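Local coordinates for protein dTDP-4-amino-4,6-dideoxyglucose formyltransferase (Shewanella sp. FDAARGOS_354, PDB 6V2T) that probably transfers a formyl group from a folate cofactor to the sugar amine of dTDP-4-amino-4,6-dideoxyglucose, a step probably serving O-antigen synthesis, at residues Y92-S97 with N111-N116. Numbering follows the deposited sequence.
Sequences YELVVS and NVRCIN. With FOL (folic acid), chain H.
Strands 94-98 and 113-118, joined by a beta-alpha-beta crossover through helix 106-109, lie side by side in the central sheet of the formyltransferase domain and carry Ser97 and Asn116 to the folate pocket. Their parallel ladder is stitched by Val95 N to Arg113 O (3.0 Å), Ile115 N to Val95 O (2.8 Å) and Ser97 N to Ile115 O (2.7 Å). Beta-branched Val95, Val96 and Ile115 suit these extended backbones. On one face, Leu94 CD1 sits over the centre of the Arg113 guanidinium, 3.8 Å from CZ, and also meets Ile115 CD1. The bend in the arginine chain (chi3 60°) folds the flat group over the leucine, while NH1 and NH2 bond to the carbonyls of Val194 and Leu193. On the other face, Val95 CB packs against Cys114 SG at 4.0 Å. At the C-terminal end, Asn116 OD1 accepts a hydrogen bond from His146 NE2, and its ND2 adds a bent, weak one to Ser97 OG. The His146 bond, with the weak one as a minor addition, probably steadies the amide beside the folate, ND2 lying 3.5 Å from ligand C6, and keeps a polar surface against the pterin near the sugar site.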
loop_
_atom_site.group_PDB
_atom_site.type_symbol
_atom_site.label_atom_id
_atom_site.label_comp_id
_atom_site.label_asym_id
_atom_site.label_seq_id
_atom_site.Cartn_x
_atom_site.Cartn_y
_atom_site.Cartn_z
ATOM N N TYR B 92 -36.992 11.920 24.791
ATOM C CA TYR B 92 -36.808 10.681 24.003
ATOM C C TYR B 92 -37.176 9.433 24.812
ATOM O O TYR B 92 -36.871 9.314 25.990
ATOM C CB TYR B 92 -35.384 10.629 23.449
ATOM C CG TYR B 92 -35.130 11.686 22.410
ATOM C CD1 TYR B 92 -35.560 11.511 21.108
ATOM C CD2 TYR B 92 -34.479 12.865 22.738
ATOM C CE1 TYR B 92 -35.333 12.481 20.143
ATOM C CE2 TYR B 92 -34.240 13.847 21.783
ATOM C CZ TYR B 92 -34.681 13.655 20.487
ATOM O OH TYR B 92 -34.462 14.608 19.539
ATOM N N GLU B 93 -37.783 8.473 24.138
ATOM C CA GLU B 93 -38.084 7.147 24.744
ATOM C C GLU B 93 -36.884 6.205 24.562
ATOM O O GLU B 93 -36.780 5.197 25.318
ATOM C CB GLU B 93 -39.341 6.566 24.104
ATOM C CG GLU B 93 -40.610 7.202 24.630
ATOM C CD GLU B 93 -40.819 8.664 24.260
ATOM O OE1 GLU B 93 -40.685 9.022 23.058
ATOM O OE2 GLU B 93 -41.112 9.429 25.168
ATOM N N LEU B 94 -36.067 6.448 23.546
ATOM C CA LEU B 94 -34.922 5.567 23.184
ATOM C C LEU B 94 -33.783 6.398 22.605
ATOM O O LEU B 94 -34.060 7.224 21.738
ATOM C CB LEU B 94 -35.397 4.538 22.162
ATOM C CG LEU B 94 -34.292 3.684 21.539
ATOM C CD1 LEU B 94 -33.634 2.796 22.611
ATOM C CD2 LEU B 94 -34.829 2.830 20.397
ATOM N N VAL B 95 -32.542 6.101 22.990
ATOM C CA VAL B 95 -31.332 6.662 22.333
ATOM C C VAL B 95 -30.539 5.509 21.729
ATOM O O VAL B 95 -30.304 4.522 22.459
ATOM C CB VAL B 95 -30.468 7.498 23.291
ATOM C CG1 VAL B 95 -29.287 8.121 22.558
ATOM C CG2 VAL B 95 -31.286 8.561 23.983
ATOM N N VAL B 96 -30.138 5.662 20.463
ATOM C CA VAL B 96 -29.252 4.717 19.726
ATOM C C VAL B 96 -27.928 5.422 19.412
ATOM O O VAL B 96 -27.909 6.438 18.693
ATOM C CB VAL B 96 -29.913 4.134 18.466
ATOM C CG1 VAL B 96 -28.950 3.221 17.736
ATOM C CG2 VAL B 96 -31.205 3.401 18.790
ATOM N N SER B 97 -26.849 4.890 19.977
ATOM C CA SER B 97 -25.472 5.285 19.649
ATOM C C SER B 97 -25.052 4.504 18.414
ATOM O O SER B 97 -24.981 3.269 18.489
ATOM C CB SER B 97 -24.537 5.008 20.787
ATOM O OG SER B 97 -23.225 4.984 20.286
ATOM N N ASN B 111 -31.169 6.229 33.079
ATOM C CA ASN B 111 -32.503 6.887 33.069
ATOM C C ASN B 111 -33.230 6.762 31.729
ATOM O O ASN B 111 -34.396 7.175 31.705
ATOM C CB ASN B 111 -32.404 8.377 33.434
ATOM C CG ASN B 111 -32.061 8.550 34.899
ATOM O OD1 ASN B 111 -32.789 8.078 35.764
ATOM N ND2 ASN B 111 -30.904 9.123 35.181
ATOM N N VAL B 112 -32.560 6.337 30.663
ATOM C CA VAL B 112 -33.159 6.210 29.304
ATOM C C VAL B 112 -32.663 4.904 28.693
ATOM O O VAL B 112 -31.477 4.583 28.865
ATOM C CB VAL B 112 -32.818 7.411 28.399
ATOM C CG1 VAL B 112 -33.631 7.367 27.116
ATOM C CG2 VAL B 112 -33.037 8.716 29.113
ATOM N N ARG B 113 -33.533 4.157 28.026
ATOM C CA ARG B 113 -33.101 2.970 27.247
ATOM C C ARG B 113 -32.075 3.455 26.199
ATOM O O ARG B 113 -32.450 4.223 25.284
ATOM C CB ARG B 113 -34.307 2.243 26.639
ATOM C CG ARG B 113 -33.967 0.859 26.086
ATOM C CD ARG B 113 -35.223 0.029 25.898
ATOM N NE ARG B 113 -36.135 0.684 24.955
ATOM C CZ ARG B 113 -36.290 0.325 23.677
ATOM N NH1 ARG B 113 -37.123 0.995 22.896
ATOM N NH2 ARG B 113 -35.650 -0.713 23.180
ATOM N N CYS B 114 -30.793 3.095 26.358
ATOM C CA CYS B 114 -29.715 3.459 25.399
ATOM C C CYS B 114 -29.164 2.184 24.756
ATOM O O CYS B 114 -28.877 1.229 25.492
ATOM C CB CYS B 114 -28.628 4.263 26.091
ATOM S SG CYS B 114 -29.208 5.867 26.706
ATOM N N ILE B 115 -29.038 2.172 23.426
ATOM C CA ILE B 115 -28.546 1.010 22.638
ATOM C C ILE B 115 -27.395 1.460 21.741
ATOM O O ILE B 115 -27.547 2.467 21.015
ATOM C CB ILE B 115 -29.704 0.371 21.844
ATOM C CG1 ILE B 115 -30.763 -0.187 22.793
ATOM C CG2 ILE B 115 -29.159 -0.674 20.889
ATOM C CD1 ILE B 115 -32.001 -0.831 22.132
ATOM N N ASN B 116 -26.301 0.697 21.752
ATOM C CA ASN B 116 -25.057 0.993 21.002
ATOM C C ASN B 116 -24.938 0.024 19.835
ATOM O O ASN B 116 -25.231 -1.212 19.981
ATOM C CB ASN B 116 -23.812 0.966 21.896
ATOM C CG ASN B 116 -22.519 1.335 21.184
ATOM O OD1 ASN B 116 -21.545 0.589 21.225
ATOM N ND2 ASN B 116 -22.462 2.481 20.543
HETATM N N1 FOL H . -21.228 5.132 26.430
HETATM C C2 FOL H . -21.416 4.267 27.440
HETATM N NA2 FOL H . -21.654 4.726 28.664
HETATM N N3 FOL H . -21.413 2.916 27.224
HETATM C C4 FOL H . -21.153 2.432 25.999
HETATM O O4 FOL H . -21.170 1.177 25.899
HETATM C C4A FOL H . -20.956 3.314 24.940
HETATM N N5 FOL H . -20.666 2.908 23.704
HETATM C C6 FOL H . -20.084 3.788 22.684
HETATM C C7 FOL H . -20.718 5.180 22.862
HETATM N N8 FOL H . -20.802 5.596 24.236
HETATM C C8A FOL H . -20.999 4.687 25.204
HETATM C C9 FOL H . -18.518 3.661 22.586
HETATM N N10 FOL H . -17.860 4.919 22.223
HETATM C C11 FOL H . -14.285 6.495 23.787
HETATM C C12 FOL H . -15.049 7.191 22.849
HETATM C C13 FOL H . -16.226 6.641 22.332
HETATM C C14 FOL H . -16.687 5.408 22.746
HETATM C C15 FOL H . -15.939 4.728 23.701
HETATM C C16 FOL H . -14.754 5.261 24.216
HETATM C C FOL H . -13.028 7.100 24.367
HETATM O O FOL H . -12.930 8.305 24.285
HETATM N N FOL H . -12.099 6.399 25.021
HETATM O O HOH W 1 -36.299 5.028 28.177
#